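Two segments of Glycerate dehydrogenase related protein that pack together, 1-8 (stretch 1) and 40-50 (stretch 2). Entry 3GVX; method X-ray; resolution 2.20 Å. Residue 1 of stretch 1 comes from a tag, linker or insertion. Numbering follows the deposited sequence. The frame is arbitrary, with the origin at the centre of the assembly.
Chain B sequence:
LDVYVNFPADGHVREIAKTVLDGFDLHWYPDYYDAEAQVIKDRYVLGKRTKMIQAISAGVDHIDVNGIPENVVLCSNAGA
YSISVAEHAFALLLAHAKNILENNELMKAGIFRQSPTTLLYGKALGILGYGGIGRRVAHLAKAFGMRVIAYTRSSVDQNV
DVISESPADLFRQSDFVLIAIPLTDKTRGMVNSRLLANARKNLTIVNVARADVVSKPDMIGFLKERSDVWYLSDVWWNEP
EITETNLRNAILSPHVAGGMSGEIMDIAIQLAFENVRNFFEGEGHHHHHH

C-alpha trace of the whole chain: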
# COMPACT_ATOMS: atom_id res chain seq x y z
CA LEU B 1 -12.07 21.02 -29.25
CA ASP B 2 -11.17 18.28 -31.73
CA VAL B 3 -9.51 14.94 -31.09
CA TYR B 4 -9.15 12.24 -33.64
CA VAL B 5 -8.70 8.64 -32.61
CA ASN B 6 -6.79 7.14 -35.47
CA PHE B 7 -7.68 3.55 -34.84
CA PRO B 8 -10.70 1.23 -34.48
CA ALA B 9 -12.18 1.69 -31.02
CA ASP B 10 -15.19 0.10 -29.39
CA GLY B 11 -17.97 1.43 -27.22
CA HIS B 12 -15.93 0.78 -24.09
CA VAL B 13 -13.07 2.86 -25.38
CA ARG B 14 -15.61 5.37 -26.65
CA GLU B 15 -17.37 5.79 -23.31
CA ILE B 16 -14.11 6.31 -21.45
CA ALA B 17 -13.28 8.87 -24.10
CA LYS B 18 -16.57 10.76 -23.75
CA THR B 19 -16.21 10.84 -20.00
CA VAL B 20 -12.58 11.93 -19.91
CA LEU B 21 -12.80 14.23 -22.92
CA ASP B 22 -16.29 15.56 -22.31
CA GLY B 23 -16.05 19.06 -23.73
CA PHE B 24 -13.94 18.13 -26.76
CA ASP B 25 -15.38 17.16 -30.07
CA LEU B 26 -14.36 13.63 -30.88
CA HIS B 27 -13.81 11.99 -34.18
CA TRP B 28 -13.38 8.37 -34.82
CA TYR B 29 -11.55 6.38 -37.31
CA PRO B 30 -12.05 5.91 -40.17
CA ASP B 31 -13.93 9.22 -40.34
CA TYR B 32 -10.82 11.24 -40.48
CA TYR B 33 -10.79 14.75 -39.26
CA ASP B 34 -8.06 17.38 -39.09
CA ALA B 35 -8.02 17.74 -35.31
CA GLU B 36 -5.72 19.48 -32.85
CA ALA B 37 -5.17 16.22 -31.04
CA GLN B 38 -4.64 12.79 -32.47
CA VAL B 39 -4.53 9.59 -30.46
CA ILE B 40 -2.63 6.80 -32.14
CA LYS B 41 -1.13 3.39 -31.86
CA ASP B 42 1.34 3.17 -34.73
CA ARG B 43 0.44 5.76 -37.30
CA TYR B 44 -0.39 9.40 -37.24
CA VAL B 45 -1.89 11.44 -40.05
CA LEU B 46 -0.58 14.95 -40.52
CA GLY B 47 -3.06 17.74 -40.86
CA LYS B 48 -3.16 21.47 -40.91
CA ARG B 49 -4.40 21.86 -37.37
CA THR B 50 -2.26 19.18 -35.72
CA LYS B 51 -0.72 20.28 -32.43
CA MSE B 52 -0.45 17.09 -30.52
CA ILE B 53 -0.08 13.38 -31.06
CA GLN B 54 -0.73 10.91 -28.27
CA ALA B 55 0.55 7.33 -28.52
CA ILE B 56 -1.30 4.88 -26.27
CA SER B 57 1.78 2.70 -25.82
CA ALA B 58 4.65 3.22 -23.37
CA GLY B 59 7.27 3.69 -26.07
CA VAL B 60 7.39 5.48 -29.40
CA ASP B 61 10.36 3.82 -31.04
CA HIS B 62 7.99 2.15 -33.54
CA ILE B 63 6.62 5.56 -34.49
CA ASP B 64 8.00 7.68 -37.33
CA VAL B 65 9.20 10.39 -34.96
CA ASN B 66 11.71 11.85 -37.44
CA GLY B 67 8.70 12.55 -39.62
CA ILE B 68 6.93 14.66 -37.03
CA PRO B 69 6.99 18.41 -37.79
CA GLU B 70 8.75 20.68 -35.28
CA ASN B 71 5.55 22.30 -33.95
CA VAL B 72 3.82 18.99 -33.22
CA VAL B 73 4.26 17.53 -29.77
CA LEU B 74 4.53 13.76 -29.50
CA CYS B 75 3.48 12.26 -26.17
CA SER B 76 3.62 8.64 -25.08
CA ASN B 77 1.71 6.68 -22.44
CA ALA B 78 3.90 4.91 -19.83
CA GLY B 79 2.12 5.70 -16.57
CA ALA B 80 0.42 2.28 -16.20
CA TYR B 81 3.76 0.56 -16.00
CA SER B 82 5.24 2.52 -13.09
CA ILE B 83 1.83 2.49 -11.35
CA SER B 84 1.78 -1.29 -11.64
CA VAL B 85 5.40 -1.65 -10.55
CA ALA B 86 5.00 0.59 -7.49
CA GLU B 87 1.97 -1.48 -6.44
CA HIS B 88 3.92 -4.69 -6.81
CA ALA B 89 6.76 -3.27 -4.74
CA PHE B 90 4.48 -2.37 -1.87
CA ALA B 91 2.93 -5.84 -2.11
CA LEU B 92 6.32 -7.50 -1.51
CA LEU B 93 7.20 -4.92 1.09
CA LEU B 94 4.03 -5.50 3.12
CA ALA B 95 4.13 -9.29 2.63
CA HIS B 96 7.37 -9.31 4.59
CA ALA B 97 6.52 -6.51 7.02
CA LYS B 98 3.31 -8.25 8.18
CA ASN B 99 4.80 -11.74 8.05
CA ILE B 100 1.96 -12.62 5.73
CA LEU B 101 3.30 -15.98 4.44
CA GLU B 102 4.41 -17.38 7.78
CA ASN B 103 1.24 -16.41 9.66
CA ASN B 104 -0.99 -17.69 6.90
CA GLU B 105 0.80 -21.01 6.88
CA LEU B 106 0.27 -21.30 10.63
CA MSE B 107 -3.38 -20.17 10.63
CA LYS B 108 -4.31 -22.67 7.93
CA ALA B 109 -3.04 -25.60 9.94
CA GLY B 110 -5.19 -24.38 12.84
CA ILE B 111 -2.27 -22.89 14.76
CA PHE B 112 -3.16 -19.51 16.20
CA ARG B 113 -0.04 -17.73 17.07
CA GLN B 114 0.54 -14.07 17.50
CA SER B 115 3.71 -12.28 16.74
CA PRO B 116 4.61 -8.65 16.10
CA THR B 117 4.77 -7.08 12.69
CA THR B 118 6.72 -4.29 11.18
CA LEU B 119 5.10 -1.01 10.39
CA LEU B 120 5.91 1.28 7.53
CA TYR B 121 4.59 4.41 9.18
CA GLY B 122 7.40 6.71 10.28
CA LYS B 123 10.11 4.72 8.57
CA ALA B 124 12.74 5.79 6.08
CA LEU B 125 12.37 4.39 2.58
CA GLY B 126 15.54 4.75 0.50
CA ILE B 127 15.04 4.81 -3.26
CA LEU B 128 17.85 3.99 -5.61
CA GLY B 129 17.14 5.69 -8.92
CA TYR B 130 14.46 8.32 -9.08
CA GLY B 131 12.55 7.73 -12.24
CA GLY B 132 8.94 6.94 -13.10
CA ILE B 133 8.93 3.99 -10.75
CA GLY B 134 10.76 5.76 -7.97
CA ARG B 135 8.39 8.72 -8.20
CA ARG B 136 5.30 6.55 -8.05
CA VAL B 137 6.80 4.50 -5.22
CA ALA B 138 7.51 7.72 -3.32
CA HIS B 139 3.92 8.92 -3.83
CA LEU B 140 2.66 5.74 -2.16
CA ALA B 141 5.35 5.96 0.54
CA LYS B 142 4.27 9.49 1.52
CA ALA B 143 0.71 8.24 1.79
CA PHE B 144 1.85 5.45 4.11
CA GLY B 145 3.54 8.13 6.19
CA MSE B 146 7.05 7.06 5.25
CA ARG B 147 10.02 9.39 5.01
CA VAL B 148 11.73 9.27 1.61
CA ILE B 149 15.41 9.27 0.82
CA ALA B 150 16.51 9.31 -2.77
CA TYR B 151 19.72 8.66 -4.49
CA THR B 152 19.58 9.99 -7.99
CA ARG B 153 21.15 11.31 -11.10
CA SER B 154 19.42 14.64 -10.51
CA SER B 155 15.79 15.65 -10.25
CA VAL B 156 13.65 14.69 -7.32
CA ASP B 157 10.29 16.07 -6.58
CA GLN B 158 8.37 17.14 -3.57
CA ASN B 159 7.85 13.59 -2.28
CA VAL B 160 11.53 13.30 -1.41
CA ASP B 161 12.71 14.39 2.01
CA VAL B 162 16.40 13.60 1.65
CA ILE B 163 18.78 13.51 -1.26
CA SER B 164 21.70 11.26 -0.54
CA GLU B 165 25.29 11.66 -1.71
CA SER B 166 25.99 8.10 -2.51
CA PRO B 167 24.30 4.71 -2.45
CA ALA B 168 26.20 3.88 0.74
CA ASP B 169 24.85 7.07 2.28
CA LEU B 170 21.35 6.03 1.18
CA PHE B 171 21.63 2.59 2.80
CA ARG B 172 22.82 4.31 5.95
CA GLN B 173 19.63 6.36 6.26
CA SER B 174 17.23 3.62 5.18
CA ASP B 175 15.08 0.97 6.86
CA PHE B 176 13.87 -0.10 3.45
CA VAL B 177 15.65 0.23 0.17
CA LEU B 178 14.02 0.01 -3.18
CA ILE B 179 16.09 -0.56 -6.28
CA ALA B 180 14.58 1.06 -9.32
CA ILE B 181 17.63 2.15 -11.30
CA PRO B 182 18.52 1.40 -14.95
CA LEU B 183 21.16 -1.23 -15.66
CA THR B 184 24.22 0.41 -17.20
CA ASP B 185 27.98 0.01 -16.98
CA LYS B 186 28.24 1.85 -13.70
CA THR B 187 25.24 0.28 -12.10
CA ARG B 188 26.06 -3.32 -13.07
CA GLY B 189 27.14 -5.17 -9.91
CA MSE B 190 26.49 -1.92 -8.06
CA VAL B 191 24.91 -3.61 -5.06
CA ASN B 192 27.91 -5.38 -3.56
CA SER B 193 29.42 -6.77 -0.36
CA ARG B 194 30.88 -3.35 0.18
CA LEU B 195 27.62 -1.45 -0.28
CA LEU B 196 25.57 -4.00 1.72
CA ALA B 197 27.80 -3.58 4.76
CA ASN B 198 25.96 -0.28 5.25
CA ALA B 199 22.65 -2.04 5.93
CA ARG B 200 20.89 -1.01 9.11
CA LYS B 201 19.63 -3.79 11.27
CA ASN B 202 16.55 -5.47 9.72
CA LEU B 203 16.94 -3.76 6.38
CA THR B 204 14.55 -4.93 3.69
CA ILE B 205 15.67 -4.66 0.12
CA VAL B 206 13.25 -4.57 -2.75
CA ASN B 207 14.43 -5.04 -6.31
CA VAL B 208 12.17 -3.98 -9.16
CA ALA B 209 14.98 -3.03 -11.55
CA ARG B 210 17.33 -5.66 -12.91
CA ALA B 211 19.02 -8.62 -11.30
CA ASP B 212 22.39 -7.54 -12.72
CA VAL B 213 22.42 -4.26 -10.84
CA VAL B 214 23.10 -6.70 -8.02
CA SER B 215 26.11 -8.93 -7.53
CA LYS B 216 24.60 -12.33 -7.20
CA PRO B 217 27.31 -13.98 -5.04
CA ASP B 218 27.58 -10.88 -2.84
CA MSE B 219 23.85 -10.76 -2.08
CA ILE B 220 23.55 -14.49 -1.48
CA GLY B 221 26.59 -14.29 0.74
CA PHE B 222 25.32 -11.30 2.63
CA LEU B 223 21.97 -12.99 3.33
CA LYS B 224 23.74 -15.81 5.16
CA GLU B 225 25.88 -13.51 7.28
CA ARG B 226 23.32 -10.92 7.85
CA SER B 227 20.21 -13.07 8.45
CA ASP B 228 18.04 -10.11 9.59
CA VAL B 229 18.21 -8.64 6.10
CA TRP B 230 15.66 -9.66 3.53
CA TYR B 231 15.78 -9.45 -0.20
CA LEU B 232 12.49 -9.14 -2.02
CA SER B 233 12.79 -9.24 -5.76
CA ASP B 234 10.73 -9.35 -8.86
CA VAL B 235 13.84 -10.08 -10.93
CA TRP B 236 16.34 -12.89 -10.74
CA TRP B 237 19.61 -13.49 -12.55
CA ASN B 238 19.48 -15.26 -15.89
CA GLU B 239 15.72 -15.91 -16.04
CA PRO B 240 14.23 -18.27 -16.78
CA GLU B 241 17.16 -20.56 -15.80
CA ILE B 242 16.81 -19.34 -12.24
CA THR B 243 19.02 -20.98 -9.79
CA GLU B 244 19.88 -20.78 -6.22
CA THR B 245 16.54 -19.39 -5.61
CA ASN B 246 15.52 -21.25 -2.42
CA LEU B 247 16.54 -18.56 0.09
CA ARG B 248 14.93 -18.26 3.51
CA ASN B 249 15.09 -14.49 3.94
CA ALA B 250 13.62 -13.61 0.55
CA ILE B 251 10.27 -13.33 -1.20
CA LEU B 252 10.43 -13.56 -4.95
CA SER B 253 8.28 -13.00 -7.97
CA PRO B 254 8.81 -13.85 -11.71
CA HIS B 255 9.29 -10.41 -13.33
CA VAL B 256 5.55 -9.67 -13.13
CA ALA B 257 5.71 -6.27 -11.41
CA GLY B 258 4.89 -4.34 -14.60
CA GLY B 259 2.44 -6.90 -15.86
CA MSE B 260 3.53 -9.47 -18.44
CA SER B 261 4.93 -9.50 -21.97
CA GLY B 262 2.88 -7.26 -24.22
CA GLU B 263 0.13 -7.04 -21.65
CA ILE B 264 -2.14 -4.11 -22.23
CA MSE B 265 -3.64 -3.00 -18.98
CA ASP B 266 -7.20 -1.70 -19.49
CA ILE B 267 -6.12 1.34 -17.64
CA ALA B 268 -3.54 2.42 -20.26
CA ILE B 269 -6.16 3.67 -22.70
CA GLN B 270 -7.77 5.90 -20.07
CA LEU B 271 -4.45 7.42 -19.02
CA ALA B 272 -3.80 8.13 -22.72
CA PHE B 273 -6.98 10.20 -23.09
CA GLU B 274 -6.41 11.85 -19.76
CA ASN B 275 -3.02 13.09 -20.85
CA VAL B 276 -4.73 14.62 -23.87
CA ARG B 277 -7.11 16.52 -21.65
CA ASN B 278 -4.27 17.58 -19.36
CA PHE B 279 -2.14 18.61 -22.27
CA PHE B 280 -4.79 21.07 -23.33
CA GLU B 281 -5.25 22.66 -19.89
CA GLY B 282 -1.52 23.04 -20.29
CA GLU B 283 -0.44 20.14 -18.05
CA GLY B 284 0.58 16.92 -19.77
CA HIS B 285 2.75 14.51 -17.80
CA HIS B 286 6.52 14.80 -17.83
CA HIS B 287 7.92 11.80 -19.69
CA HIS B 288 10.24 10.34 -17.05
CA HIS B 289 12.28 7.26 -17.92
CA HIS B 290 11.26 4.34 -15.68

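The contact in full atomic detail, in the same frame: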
# COMPACT_ATOMS: atom_id res chain seq x y z
N LEU B 1 -12.15 20.27 -27.95
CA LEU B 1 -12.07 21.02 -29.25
C LEU B 1 -11.27 20.19 -30.24
O LEU B 1 -10.14 20.51 -30.55
CB LEU B 1 -11.36 22.38 -29.04
CG LEU B 1 -10.86 23.43 -30.07
CD1 LEU B 1 -10.40 22.81 -31.39
CD2 LEU B 1 -11.95 24.46 -30.34
N ASP B 2 -11.83 19.08 -30.72
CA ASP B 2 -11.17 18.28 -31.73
C ASP B 2 -10.08 17.31 -31.29
O ASP B 2 -8.98 17.70 -30.90
CB ASP B 2 -10.62 19.19 -32.82
CG ASP B 2 -11.69 20.09 -33.41
OD1 ASP B 2 -12.77 19.57 -33.75
OD2 ASP B 2 -11.45 21.31 -33.53
N VAL B 3 -10.41 16.03 -31.37
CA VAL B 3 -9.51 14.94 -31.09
C VAL B 3 -9.88 13.89 -32.11
O VAL B 3 -11.06 13.66 -32.38
CB VAL B 3 -9.72 14.32 -29.69
CG1 VAL B 3 -8.82 13.07 -29.54
CG2 VAL B 3 -9.45 15.34 -28.60
N TYR B 4 -8.88 13.26 -32.68
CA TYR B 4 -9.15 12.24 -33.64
C TYR B 4 -8.43 10.98 -33.22
O TYR B 4 -7.21 10.98 -33.05
CB TYR B 4 -8.72 12.68 -35.04
CG TYR B 4 -8.91 11.60 -36.07
CD1 TYR B 4 -10.17 11.08 -36.36
CD2 TYR B 4 -7.82 11.09 -36.75
CE1 TYR B 4 -10.33 10.05 -37.30
CE2 TYR B 4 -7.96 10.06 -37.68
CZ TYR B 4 -9.21 9.55 -37.97
OH TYR B 4 -9.33 8.57 -38.92
N VAL B 5 -9.22 9.93 -33.02
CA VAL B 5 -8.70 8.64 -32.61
C VAL B 5 -8.49 7.87 -33.89
O VAL B 5 -9.43 7.38 -34.52
CB VAL B 5 -9.67 7.93 -31.66
CG1 VAL B 5 -9.11 6.55 -31.28
CG2 VAL B 5 -9.91 8.79 -30.42
N ASN B 6 -7.22 7.78 -34.24
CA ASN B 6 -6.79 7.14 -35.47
C ASN B 6 -6.66 5.63 -35.46
O ASN B 6 -5.69 5.07 -35.98
CB ASN B 6 -5.49 7.77 -35.95
CG ASN B 6 -5.15 7.38 -37.36
OD1 ASN B 6 -6.04 7.23 -38.20
ND2 ASN B 6 -3.87 7.22 -37.64
N PHE B 7 -7.64 4.99 -34.86
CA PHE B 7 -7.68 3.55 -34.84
C PHE B 7 -9.07 3.10 -34.45
O PHE B 7 -9.85 3.87 -33.90
CB PHE B 7 -6.62 2.94 -33.90
CG PHE B 7 -6.60 3.52 -32.52
CD1 PHE B 7 -5.72 4.55 -32.19
CD2 PHE B 7 -7.44 3.03 -31.53
CE1 PHE B 7 -5.68 5.08 -30.90
CE2 PHE B 7 -7.41 3.56 -30.23
CZ PHE B 7 -6.53 4.59 -29.92
N PRO B 8 -9.41 1.85 -34.77
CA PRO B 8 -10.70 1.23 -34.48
C PRO B 8 -10.86 1.15 -32.97
O PRO B 8 -9.99 0.64 -32.27
CB PRO B 8 -10.57 -0.15 -35.14
CG PRO B 8 -9.54 0.08 -36.22
CD PRO B 8 -8.54 0.91 -35.50
N ILE B 40 -3.05 7.84 -31.23
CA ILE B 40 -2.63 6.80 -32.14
C ILE B 40 -2.03 5.59 -31.47
O ILE B 40 -1.76 5.56 -30.28
CB ILE B 40 -1.54 7.34 -33.10
CG1 ILE B 40 -0.23 7.50 -32.31
CG2 ILE B 40 -1.94 8.70 -33.67
CD1 ILE B 40 0.98 7.88 -33.16
N LYS B 41 -1.80 4.58 -32.29
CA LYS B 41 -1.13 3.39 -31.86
C LYS B 41 0.20 3.39 -32.60
O LYS B 41 1.24 3.60 -32.01
CB LYS B 41 -1.93 2.15 -32.22
CG LYS B 41 -3.22 2.02 -31.45
CD LYS B 41 -3.83 0.67 -31.69
CE LYS B 41 -5.10 0.51 -30.92
NZ LYS B 41 -5.65 -0.86 -31.10
N ASP B 42 0.14 3.22 -33.91
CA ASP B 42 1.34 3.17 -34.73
C ASP B 42 1.48 4.25 -35.77
O ASP B 42 2.57 4.63 -36.12
CB ASP B 42 1.42 1.81 -35.39
CG ASP B 42 1.40 0.68 -34.39
OD1 ASP B 42 1.03 -0.45 -34.76
OD2 ASP B 42 1.75 0.92 -33.22
N ARG B 43 0.36 4.74 -36.28
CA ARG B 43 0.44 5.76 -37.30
C ARG B 43 -0.33 7.01 -37.00
O ARG B 43 -1.40 6.98 -36.39
CB ARG B 43 -0.01 5.20 -38.65
CG ARG B 43 0.98 4.26 -39.30
CD ARG B 43 0.43 3.75 -40.63
NE ARG B 43 -0.82 3.01 -40.45
CZ ARG B 43 -0.91 1.80 -39.92
NH1 ARG B 43 0.18 1.16 -39.52
NH2 ARG B 43 -2.10 1.22 -39.79
N TYR B 44 0.25 8.13 -37.41
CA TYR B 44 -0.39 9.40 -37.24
C TYR B 44 -0.69 9.86 -38.66
O TYR B 44 -0.21 9.28 -39.63
CB TYR B 44 0.54 10.38 -36.49
CG TYR B 44 1.93 10.56 -37.11
CD1 TYR B 44 2.13 11.37 -38.22
CD2 TYR B 44 3.05 9.93 -36.56
CE1 TYR B 44 3.40 11.55 -38.79
CE2 TYR B 44 4.33 10.10 -37.12
CZ TYR B 44 4.49 10.91 -38.24
OH TYR B 44 5.74 11.09 -38.79
N VAL B 45 -1.52 10.88 -38.77
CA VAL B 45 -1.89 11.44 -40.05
C VAL B 45 -1.74 12.94 -39.91
O VAL B 45 -2.47 13.56 -39.14
CB VAL B 45 -3.36 11.09 -40.40
CG1 VAL B 45 -3.79 11.82 -41.68
CG2 VAL B 45 -3.52 9.55 -40.52
N LEU B 46 -0.80 13.52 -40.64
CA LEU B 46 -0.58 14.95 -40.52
C LEU B 46 -1.70 15.77 -41.11
O LEU B 46 -2.26 15.46 -42.15
CB LEU B 46 0.74 15.38 -41.15
CG LEU B 46 2.01 14.80 -40.53
CD1 LEU B 46 3.19 15.42 -41.26
CD2 LEU B 46 2.06 15.04 -39.01
N GLY B 47 -2.02 16.85 -40.41
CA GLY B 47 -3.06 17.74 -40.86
C GLY B 47 -2.55 19.15 -40.82
O GLY B 47 -1.35 19.42 -40.69
N LYS B 48 -3.48 20.07 -40.94
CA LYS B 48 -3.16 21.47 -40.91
C LYS B 48 -3.35 22.04 -39.53
O LYS B 48 -2.79 23.08 -39.21
CB LYS B 48 -4.06 22.22 -41.88
CG LYS B 48 -3.54 22.25 -43.27
CD LYS B 48 -4.57 22.88 -44.15
CE LYS B 48 -3.95 23.28 -45.45
NZ LYS B 48 -4.90 22.98 -46.53
N ARG B 49 -4.14 21.36 -38.71
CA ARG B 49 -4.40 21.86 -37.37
C ARG B 49 -3.71 21.06 -36.27
O ARG B 49 -3.88 21.35 -35.08
CB ARG B 49 -5.91 21.88 -37.15
CG ARG B 49 -6.66 22.58 -38.25
CD ARG B 49 -8.14 22.66 -37.96
NE ARG B 49 -8.40 23.25 -36.66
CZ ARG B 49 -8.90 22.58 -35.62
NH1 ARG B 49 -9.19 21.29 -35.74
NH2 ARG B 49 -9.09 23.19 -34.46
N THR B 50 -2.93 20.06 -36.67
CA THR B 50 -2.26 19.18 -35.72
C THR B 50 -1.34 19.91 -34.75
O THR B 50 -0.46 20.67 -35.15
CB THR B 50 -1.39 18.12 -36.42
OG1 THR B 50 -2.09 17.55 -37.53
CG2 THR B 50 -1.01 17.02 -35.44
O HOH W 1 -2.74 4.76 -35.12

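Stretch 1 contributes a short strand, residues 3-5, with irregular chain before and after it; stretch 2 is irregular, and it touches stretch 1 before and after the strand, not along it. The two backbones are closest at the end that carries N6 and I40, whose CA atoms lie 5.3 Å apart, and they are well separated at the other end, where the CA atoms of D2 and R49 are 9.5 Å apart. No direct hydrogen bond joins one main chain to the other. Just after the strand, the chain of stretch 1 turns slightly on itself, with a weak bond from F7 N to V5 O at 3.0 Å. The contact is modest, burying 399 Å² in total over both sides, and it gathers into two patches: one around N6 and F7, the other around D2.

N6 is the polar centre of the first patch. Its CA-to-CB bond points toward stretch 2, and with chi1 in the t well its ND2 donates a hydrogen bond to R43 O at 2.8 Å. An amide suits this place because its NH2 group can satisfy a main-chain carbonyl in a stretch that has no regular secondary structure to do so. The same ND2 lies 3.7 Å from V45 CG2; the CA-to-CB bond of V45, a compact branched residue, points toward stretch 1, and its CG2 packs against the amide without competing for its hydrogen bond.

Water 1 ties the two main chains together beside this bond. It donates to N6 O at 3.1 Å and to R43 O at 2.9 Å, and it accepts from K41 N at 3.0 Å. R43 O therefore receives both the N6 amide and the water, so the side chain and the solvent molecule fasten the same point of stretch 2.

F7 supplies the apolar part of this patch. Its CA-to-CB bond also points toward stretch 2, and its side chain, chi1 in the p well, is buried. The edge of the ring meets the backbone of I40, with F7 CE1 3.7 Å from I40 CA, while K41 lies over one face. K41 CE sits 3.8 Å from the centroid of the F7 ring and 25° off the ring normal, a CH-pi contact. Lysine serves well here: its chain, extended from chi2 to chi4, lays methylene groups along the aromatic ring while carrying the charged amine onward to an exposed position.

At the far end, a long side chain has to span the wider gap between the backbones, and arginine does so. R49 reaches D2, whose CA-to-CB bond points toward stretch 2. R49 NH1 and R49 NH2 each approach D2 OD2 at 3.2 Å, forming a salt bridge whose two hydrogen bonds are both weak, with angles of 130°. The opposite charges are well matched, and D2 OD1 is satisfied elsewhere in the structure. L1, a residue from the expression tag, adds a marginal contact, its CD1 lying 3.4 Å from R49 NH2 at the edge of the guanidinium.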